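Local structure of thioesterase domain-containing protein (Pseudomonas aeruginosa, 1ZKI) at residues Leu57-His70 and Cys96-Val110. The protein is a hotdog-fold thioesterase that probably hydrolyses acyl-CoA thioesters. Sequence-based numbering, arbitrary orientation.
Sequences LMDVTMGLACSSSH and CVARVLHAGRRSLVV
Cys96 meets Leu57 and Thr61 where the long helix of the hotdog fold, the "sausage", lies in its wrapping antiparallel sheet, the "bun". Helix segment 57-70 crosses strand 96-100 at -41°, with the axes 7.2 Å apart at their closest. CB of Cys96 lies against the fork of Leu57, 3.6 Å from its CG and about equally far from both methyls. Turned anti to the backbone N (chi1 180°), Cys96 SG lies against Thr61, 3.4 Å from its OG1. That hydroxyl is already engaged: Thr61 OG1 donates to Leu57 O from above the carbonyl plane. Leu57 O also accepts the Thr61 N-H, so two bonds converge on it; the OG1 bond holds the Thr61 side chain in its rotamer. The other branch, Thr61 CG2, is thereby directed at the strand, 3.6 Å from Ala98 CB. Ala98, two residues after Cys96, also faces Ala65, CB to CB, and the backbones draw close: CA of Ala98 is 5.2 Å from CA of Met62. Val100 comes at Ala65 from further along the strand, its CG2 against the carbonyl. The strand then bends at a classic beta bulge, in which the N-H groups of Leu101 and His102 both bond to Val109 O; Leu101 packs on Lys123 and His102 on Ile86 of the second subunit. Ala103 CB approaches Ser69 OG near the C-terminal end of the helix. After the hairpin turn, Leu108 CD1 comes to the edge of the His70 ring, whose NE2 is hydrogen-bonded to Ser76 OG and one of whose faces lies over Cys66 O. Val110 divides its branches between two helix residues: CG1 lies 3.7 Å from CG of the selenomethionine Met62, and CG2 is 3.4 Å from Cys66 SG.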
ATOM      1  N   LEU A  57     -10.126  -3.780 -11.742  1.00 11.15           N
ATOM      2  CA  LEU A  57     -10.208  -4.909 -10.839  1.00 11.80           C
ATOM      3  C   LEU A  57      -9.942  -4.472  -9.397  1.00 12.57           C
ATOM      4  O   LEU A  57     -10.748  -4.771  -8.485  1.00 12.12           O
ATOM      5  CB  LEU A  57      -9.204  -5.967 -11.273  1.00 11.99           C
ATOM      6  CG  LEU A  57      -8.921  -7.079 -10.265  1.00 11.68           C
ATOM      7  CD1 LEU A  57     -10.189  -7.918 -10.028  1.00 11.99           C
ATOM      8  CD2 LEU A  57      -7.772  -7.930 -10.803  1.00 11.24           C
HETATM    9  N   MSE A  58      -8.846  -3.739  -9.186  1.00 13.75           N
HETATM   10  CA  MSE A  58      -8.506  -3.299  -7.843  1.00 15.44           C
HETATM   11  C   MSE A  58      -9.586  -2.398  -7.222  1.00 14.54           C
HETATM   12  O   MSE A  58     -10.000  -2.616  -6.091  1.00 13.75           O
HETATM   13  CB  MSE A  58      -7.149  -2.584  -7.829  1.00 15.31           C
HETATM   14  CG  MSE A  58      -6.731  -2.195  -6.426  1.00 16.73           C
HETATM   15 SE   MSE A  58      -4.920  -1.538  -6.484  1.00 25.80          SE
HETATM   16  CE  MSE A  58      -4.067  -3.235  -6.956  1.00 18.24           C
ATOM     17  N   ASP A  59     -10.044  -1.401  -7.973  1.00 13.60           N
ATOM     18  CA  ASP A  59     -11.056  -0.466  -7.456  1.00 14.11           C
ATOM     19  C   ASP A  59     -12.340  -1.215  -7.045  1.00 13.88           C
ATOM     20  O   ASP A  59     -12.925  -0.964  -5.973  1.00 14.15           O
ATOM     21  CB  ASP A  59     -11.354   0.613  -8.501  1.00 14.52           C
ATOM     22  CG  ASP A  59     -12.412   1.592  -8.029  1.00 19.49           C
ATOM     23  OD1 ASP A  59     -12.189   2.298  -7.021  1.00 22.47           O
ATOM     24  OD2 ASP A  59     -13.492   1.609  -8.630  1.00 26.56           O
ATOM     25  N   VAL A  60     -12.773  -2.154  -7.884  1.00 12.70           N
ATOM     26  CA  VAL A  60     -13.968  -2.933  -7.577  1.00 12.43           C
ATOM     27  C   VAL A  60     -13.792  -3.787  -6.320  1.00 11.85           C
ATOM     28  O   VAL A  60     -14.680  -3.825  -5.469  1.00 12.17           O
ATOM     29  CB  VAL A  60     -14.426  -3.763  -8.786  1.00 12.51           C
ATOM     30  CG1 VAL A  60     -15.485  -4.792  -8.388  1.00 14.55           C
ATOM     31  CG2 VAL A  60     -14.968  -2.800  -9.902  1.00 13.01           C
ATOM     32  N   THR A  61     -12.659  -4.476  -6.221  1.00 10.99           N
ATOM     33  CA  THR A  61     -12.372  -5.310  -5.048  1.00 10.75           C
ATOM     34  C   THR A  61     -12.319  -4.465  -3.765  1.00 10.72           C
ATOM     35  O   THR A  61     -12.853  -4.856  -2.735  1.00 10.18           O
ATOM     36  CB  THR A  61     -11.045  -6.090  -5.214  1.00 11.09           C
ATOM     37  OG1 THR A  61     -11.031  -6.724  -6.501  1.00 10.76           O
ATOM     38  CG2 THR A  61     -10.938  -7.178  -4.134  1.00 10.71           C
HETATM   39  N   MSE A  62     -11.658  -3.310  -3.839  1.00 11.37           N
HETATM   40  CA  MSE A  62     -11.615  -2.388  -2.701  1.00 13.22           C
HETATM   41  C   MSE A  62     -13.015  -1.917  -2.294  1.00 11.64           C
HETATM   42  O   MSE A  62     -13.318  -1.870  -1.117  1.00 11.90           O
HETATM   43  CB  MSE A  62     -10.713  -1.197  -3.010  1.00 11.62           C
HETATM   44  CG  MSE A  62      -9.245  -1.546  -3.073  1.00 11.03           C
HETATM   45 SE   MSE A  62      -8.330   0.154  -3.599  1.00 23.81          SE
HETATM   46  CE  MSE A  62      -6.535  -0.320  -3.016  1.00 15.59           C
ATOM     47  N   GLY A  63     -13.874  -1.595  -3.267  1.00 11.72           N
ATOM     48  CA  GLY A  63     -15.254  -1.196  -2.964  1.00 11.59           C
ATOM     49  C   GLY A  63     -16.026  -2.284  -2.223  1.00 11.89           C
ATOM     50  O   GLY A  63     -16.778  -2.002  -1.283  1.00 12.28           O
ATOM     51  N   LEU A  64     -15.837  -3.528  -2.663  1.00 11.25           N
ATOM     52  CA  LEU A  64     -16.491  -4.682  -2.054  1.00 11.09           C
ATOM     53  C   LEU A  64     -15.967  -4.944  -0.640  1.00 11.39           C
ATOM     54  O   LEU A  64     -16.728  -5.294   0.258  1.00 11.04           O
ATOM     55  CB  LEU A  64     -16.319  -5.906  -2.957  1.00 11.67           C
ATOM     56  CG  LEU A  64     -17.195  -5.925  -4.223  1.00 12.12           C
ATOM     57  CD1 LEU A  64     -16.878  -7.197  -5.041  1.00 13.22           C
ATOM     58  CD2 LEU A  64     -18.685  -5.856  -3.872  1.00 13.42           C
ATOM     59  N   ALA A  65     -14.656  -4.765  -0.439  1.00 11.37           N
ATOM     60  CA  ALA A  65     -14.080  -4.852   0.903  1.00 11.55           C
ATOM     61  C   ALA A  65     -14.703  -3.798   1.815  1.00 12.56           C
ATOM     62  O   ALA A  65     -15.070  -4.102   2.943  1.00 12.17           O
ATOM     63  CB  ALA A  65     -12.549  -4.698   0.861  1.00 11.12           C
ATOM     64  N   CYS A  66     -14.863  -2.572   1.311  1.00 12.27           N
ATOM     65  CA  CYS A  66     -15.527  -1.517   2.088  1.00 14.13           C
ATOM     66  C   CYS A  66     -16.951  -1.906   2.434  1.00 14.68           C
ATOM     67  O   CYS A  66     -17.362  -1.785   3.577  1.00 14.58           O
ATOM     68  CB  CYS A  66     -15.504  -0.202   1.340  1.00 14.13           C
ATOM     69  SG  CYS A  66     -13.865   0.473   1.377  1.00 18.22           S
ATOM     70  N   SER A  67     -17.685  -2.408   1.448  1.00 15.07           N
ATOM     71  CA  SER A  67     -19.051  -2.848   1.682  1.00 15.96           C
ATOM     72  C   SER A  67     -19.126  -3.969   2.714  1.00 16.42           C
ATOM     73  O   SER A  67     -20.089  -4.044   3.487  1.00 17.10           O
ATOM     74  CB  SER A  67     -19.688  -3.275   0.368  1.00 15.45           C
ATOM     75  OG  SER A  67     -19.888  -2.135  -0.453  1.00 17.02           O
ATOM     76  N   SER A  68     -18.112  -4.827   2.764  1.00 17.12           N
ATOM     77  CA  SER A  68     -18.142  -5.921   3.740  1.00 18.10           C
ATOM     78  C   SER A  68     -17.864  -5.406   5.151  1.00 18.58           C
ATOM     79  O   SER A  68     -18.192  -6.073   6.132  1.00 19.51           O
ATOM     80  CB  SER A  68     -17.159  -7.019   3.364  1.00 18.29           C
ATOM     81  OG  SER A  68     -15.833  -6.609   3.608  1.00 19.89           O
ATOM     82  N   SER A  69     -17.276  -4.215   5.241  1.00 18.99           N
ATOM     83  CA  SER A  69     -16.990  -3.563   6.517  1.00 19.45           C
ATOM     84  C   SER A  69     -18.190  -2.766   7.025  1.00 19.79           C
ATOM     85  O   SER A  69     -18.623  -2.950   8.174  1.00 19.69           O
ATOM     86  CB  SER A  69     -15.780  -2.633   6.362  1.00 19.49           C
ATOM     87  OG  SER A  69     -15.561  -1.894   7.545  1.00 21.34           O
ATOM     88  N   HIS A  70     -18.722  -1.871   6.188  1.00 19.80           N
ATOM     89  CA  HIS A  70     -19.864  -1.036   6.607  1.00 20.55           C
ATOM     90  C   HIS A  70     -21.252  -1.643   6.338  1.00 21.10           C
ATOM     91  O   HIS A  70     -22.276  -1.110   6.803  1.00 21.52           O
ATOM     92  CB  HIS A  70     -19.769   0.410   6.078  1.00 20.30           C
ATOM     93  CG  HIS A  70     -19.638   0.527   4.590  1.00 19.99           C
ATOM     94  ND1 HIS A  70     -20.596   0.066   3.708  1.00 19.29           N
ATOM     95  CD2 HIS A  70     -18.683   1.115   3.829  1.00 17.82           C
ATOM     96  CE1 HIS A  70     -20.217   0.332   2.470  1.00 20.24           C
ATOM     97  NE2 HIS A  70     -19.057   0.967   2.515  1.00 19.66           N
ATOM     98  N   CYS A  96      -7.599 -10.518  -7.216  1.00 11.03           N
ATOM     99  CA  CYS A  96      -7.344  -9.362  -6.367  1.00 11.07           C
ATOM    100  C   CYS A  96      -7.946  -9.618  -4.998  1.00 11.33           C
ATOM    101  O   CYS A  96      -9.112 -10.028  -4.887  1.00 10.79           O
ATOM    102  CB  CYS A  96      -7.938  -8.111  -6.983  1.00 11.23           C
ATOM    103  SG  CYS A  96      -7.656  -6.629  -5.949  1.00 13.66           S
ATOM    104  N   VAL A  97      -7.143  -9.405  -3.957  1.00 11.56           N
ATOM    105  CA  VAL A  97      -7.645  -9.427  -2.583  1.00 11.50           C
ATOM    106  C   VAL A  97      -7.445  -8.033  -1.989  1.00 11.99           C
ATOM    107  O   VAL A  97      -6.327  -7.493  -2.029  1.00 12.05           O
ATOM    108  CB  VAL A  97      -6.922 -10.486  -1.723  1.00 11.61           C
ATOM    109  CG1 VAL A  97      -7.424 -10.431  -0.274  1.00 13.16           C
ATOM    110  CG2 VAL A  97      -7.130 -11.878  -2.333  1.00 12.21           C
ATOM    111  N   ALA A  98      -8.527  -7.455  -1.465  1.00 11.58           N
ATOM    112  CA  ALA A  98      -8.476  -6.140  -0.853  1.00 12.26           C
ATOM    113  C   ALA A  98      -8.855  -6.271   0.619  1.00 12.89           C
ATOM    114  O   ALA A  98      -9.677  -7.121   0.985  1.00 13.05           O
ATOM    115  CB  ALA A  98      -9.419  -5.168  -1.561  1.00 11.93           C
ATOM    116  N   ARG A  99      -8.243  -5.425   1.448  1.00 13.06           N
ATOM    117  CA  ARG A  99      -8.412  -5.482   2.886  1.00 14.70           C
ATOM    118  C   ARG A  99      -8.541  -4.071   3.439  1.00 13.08           C
ATOM    119  O   ARG A  99      -7.665  -3.231   3.206  1.00 12.74           O
ATOM    120  CB  ARG A  99      -7.188  -6.167   3.498  1.00 14.83           C
ATOM    121  CG  ARG A  99      -7.297  -6.458   4.976  1.00 19.35           C
ATOM    122  CD  ARG A  99      -6.073  -7.285   5.439  1.00 19.76           C
ATOM    123  NE  ARG A  99      -5.958  -8.521   4.655  1.00 28.75           N
ATOM    124  CZ  ARG A  99      -6.580  -9.673   4.932  1.00 31.47           C
ATOM    125  NH1 ARG A  99      -7.368  -9.789   6.002  1.00 32.20           N
ATOM    126  NH2 ARG A  99      -6.409 -10.723   4.130  1.00 32.83           N
ATOM    127  N   VAL A 100      -9.624  -3.814   4.162  1.00 11.63           N
ATOM    128  CA  VAL A 100      -9.792  -2.544   4.868  1.00 11.27           C
ATOM    129  C   VAL A 100      -8.767  -2.463   6.014  1.00 11.36           C
ATOM    130  O   VAL A 100      -8.714  -3.351   6.894  1.00 10.41           O
ATOM    131  CB  VAL A 100     -11.221  -2.417   5.444  1.00 11.81           C
ATOM    132  CG1 VAL A 100     -11.368  -1.129   6.219  1.00 11.26           C
ATOM    133  CG2 VAL A 100     -12.278  -2.499   4.302  1.00 11.84           C
ATOM    134  N   LEU A 101      -7.957  -1.408   5.995  1.00 10.57           N
ATOM    135  CA  LEU A 101      -6.932  -1.188   7.034  1.00 11.23           C
ATOM    136  C   LEU A 101      -7.455  -0.299   8.152  1.00 11.47           C
ATOM    137  O   LEU A 101      -6.974  -0.362   9.291  1.00 10.62           O
ATOM    138  CB  LEU A 101      -5.706  -0.505   6.432  1.00 11.37           C
ATOM    139  CG  LEU A 101      -4.971  -1.318   5.363  1.00 11.86           C
ATOM    140  CD1 LEU A 101      -3.772  -0.570   4.800  1.00 14.04           C
ATOM    141  CD2 LEU A 101      -4.553  -2.661   5.907  1.00 15.29           C
ATOM    142  N   HIS A 102      -8.403   0.566   7.813  0.50 11.58           N
ATOM    143  CA  HIS A 102      -9.059   1.408   8.801  0.50 12.31           C
ATOM    144  C   HIS A 102     -10.450   1.791   8.331  0.50 12.85           C
ATOM    145  O   HIS A 102     -10.648   2.170   7.181  0.50 12.54           O
ATOM    146  CB  HIS A 102      -8.242   2.663   9.090  0.50 12.67           C
ATOM    147  CG  HIS A 102      -8.754   3.455  10.251  0.50 12.75           C
ATOM    148  ND1 HIS A 102      -8.478   3.125  11.561  0.50 14.24           N
ATOM    149  CD2 HIS A 102      -9.527   4.566  10.298  0.50 13.85           C
ATOM    150  CE1 HIS A 102      -9.057   3.999  12.365  0.50 14.33           C
ATOM    151  NE2 HIS A 102      -9.703   4.882  11.625  0.50 15.06           N
ATOM    152  N   ALA A 103     -11.414   1.671   9.231  1.00 13.38           N
ATOM    153  CA  ALA A 103     -12.785   2.087   8.942  1.00 14.89           C
ATOM    154  C   ALA A 103     -13.179   3.157   9.944  1.00 16.40           C
ATOM    155  O   ALA A 103     -13.515   2.846  11.086  1.00 16.91           O
ATOM    156  CB  ALA A 103     -13.731   0.903   8.995  1.00 14.69           C
ATOM    157  N   GLY A 104     -13.083   4.420   9.532  1.00 17.21           N
ATOM    158  CA  GLY A 104     -13.471   5.542  10.376  1.00 18.86           C
ATOM    159  C   GLY A 104     -14.908   5.938  10.091  1.00 19.76           C
ATOM    160  O   GLY A 104     -15.538   5.371   9.194  1.00 19.87           O
ATOM    161  N   ARG A 105     -15.428   6.912  10.838  1.00 20.68           N
ATOM    162  CA  ARG A 105     -16.800   7.379  10.610  1.00 21.99           C
ATOM    163  C   ARG A 105     -16.949   8.079   9.253  1.00 21.33           C
ATOM    164  O   ARG A 105     -18.019   8.032   8.644  1.00 21.71           O
ATOM    165  CB  ARG A 105     -17.325   8.250  11.780  1.00 22.53           C
ATOM    166  CG  ARG A 105     -16.608   9.591  11.993  1.00 24.34           C
ATOM    167  CD  ARG A 105     -16.826  10.165  13.409  1.00 24.39           C
ATOM    168  NE  ARG A 105     -18.165  10.716  13.648  1.00 29.69           N
ATOM    169  CZ  ARG A 105     -18.460  11.590  14.619  1.00 31.40           C
ATOM    170  NH1 ARG A 105     -19.709  12.033  14.772  1.00 32.06           N
ATOM    171  NH2 ARG A 105     -17.510  12.035  15.439  1.00 32.39           N
ATOM    172  N   ARG A 106     -15.868   8.680   8.764  1.00 20.91           N
ATOM    173  CA  ARG A 106     -15.937   9.462   7.528  1.00 20.76           C
ATOM    174  C   ARG A 106     -15.105   8.911   6.372  1.00 20.08           C
ATOM    175  O   ARG A 106     -15.411   9.173   5.203  1.00 20.03           O
ATOM    176  CB  ARG A 106     -15.553  10.910   7.808  1.00 21.29           C
ATOM    177  CG  ARG A 106     -16.596  11.656   8.613  1.00 23.43           C
ATOM    178  CD  ARG A 106     -16.137  13.055   8.916  1.00 26.95           C
ATOM    179  NE  ARG A 106     -15.513  13.682   7.749  1.00 29.99           N
ATOM    180  CZ  ARG A 106     -14.928  14.876   7.769  1.00 31.42           C
ATOM    181  NH1 ARG A 106     -14.891  15.585   8.895  1.00 31.12           N
ATOM    182  NH2 ARG A 106     -14.385  15.364   6.661  1.00 31.54           N
ATOM    183  N   SER A 107     -14.068   8.145   6.688  1.00 18.63           N
ATOM    184  CA  SER A 107     -13.241   7.571   5.636  1.00 17.80           C
ATOM    185  C   SER A 107     -12.763   6.171   5.962  1.00 17.03           C
ATOM    186  O   SER A 107     -12.702   5.773   7.131  1.00 17.31           O
ATOM    187  CB  SER A 107     -12.049   8.485   5.326  1.00 18.35           C
ATOM    188  OG  SER A 107     -11.211   8.610   6.459  1.00 21.10           O
ATOM    189  N   LEU A 108     -12.438   5.433   4.907  1.00 15.20           N
ATOM    190  CA  LEU A 108     -11.849   4.117   5.032  1.00 14.11           C
ATOM    191  C   LEU A 108     -10.561   4.087   4.223  1.00 13.11           C
ATOM    192  O   LEU A 108     -10.478   4.684   3.154  1.00 12.64           O
ATOM    193  CB  LEU A 108     -12.792   3.015   4.538  1.00 14.24           C
ATOM    194  CG  LEU A 108     -14.219   2.894   5.078  1.00 15.11           C
ATOM    195  CD1 LEU A 108     -15.195   3.613   4.146  1.00 15.15           C
ATOM    196  CD2 LEU A 108     -14.601   1.434   5.220  1.00 15.70           C
ATOM    197  N   VAL A 109      -9.554   3.403   4.752  1.00 11.45           N
ATOM    198  CA  VAL A 109      -8.325   3.153   4.017  1.00 11.34           C
ATOM    199  C   VAL A 109      -8.271   1.669   3.681  1.00 11.45           C
ATOM    200  O   VAL A 109      -8.530   0.805   4.549  1.00 11.18           O
ATOM    201  CB  VAL A 109      -7.091   3.542   4.831  1.00 11.44           C
ATOM    202  CG1 VAL A 109      -5.811   3.364   4.002  1.00 12.50           C
ATOM    203  CG2 VAL A 109      -7.221   4.989   5.325  1.00 11.53           C
ATOM    204  N   VAL A 110      -7.918   1.376   2.434  1.00 10.81           N
ATOM    205  CA  VAL A 110      -7.948  -0.000   1.931  1.00 11.91           C
ATOM    206  C   VAL A 110      -6.683  -0.279   1.136  1.00 12.17           C
ATOM    207  O   VAL A 110      -6.173   0.629   0.460  1.00 12.09           O
ATOM    208  CB  VAL A 110      -9.180  -0.245   0.993  1.00 11.29           C
ATOM    209  CG1 VAL A 110      -9.338  -1.735   0.657  1.00 11.38           C
ATOM    210  CG2 VAL A 110     -10.455   0.285   1.611  1.00 14.87           C
TER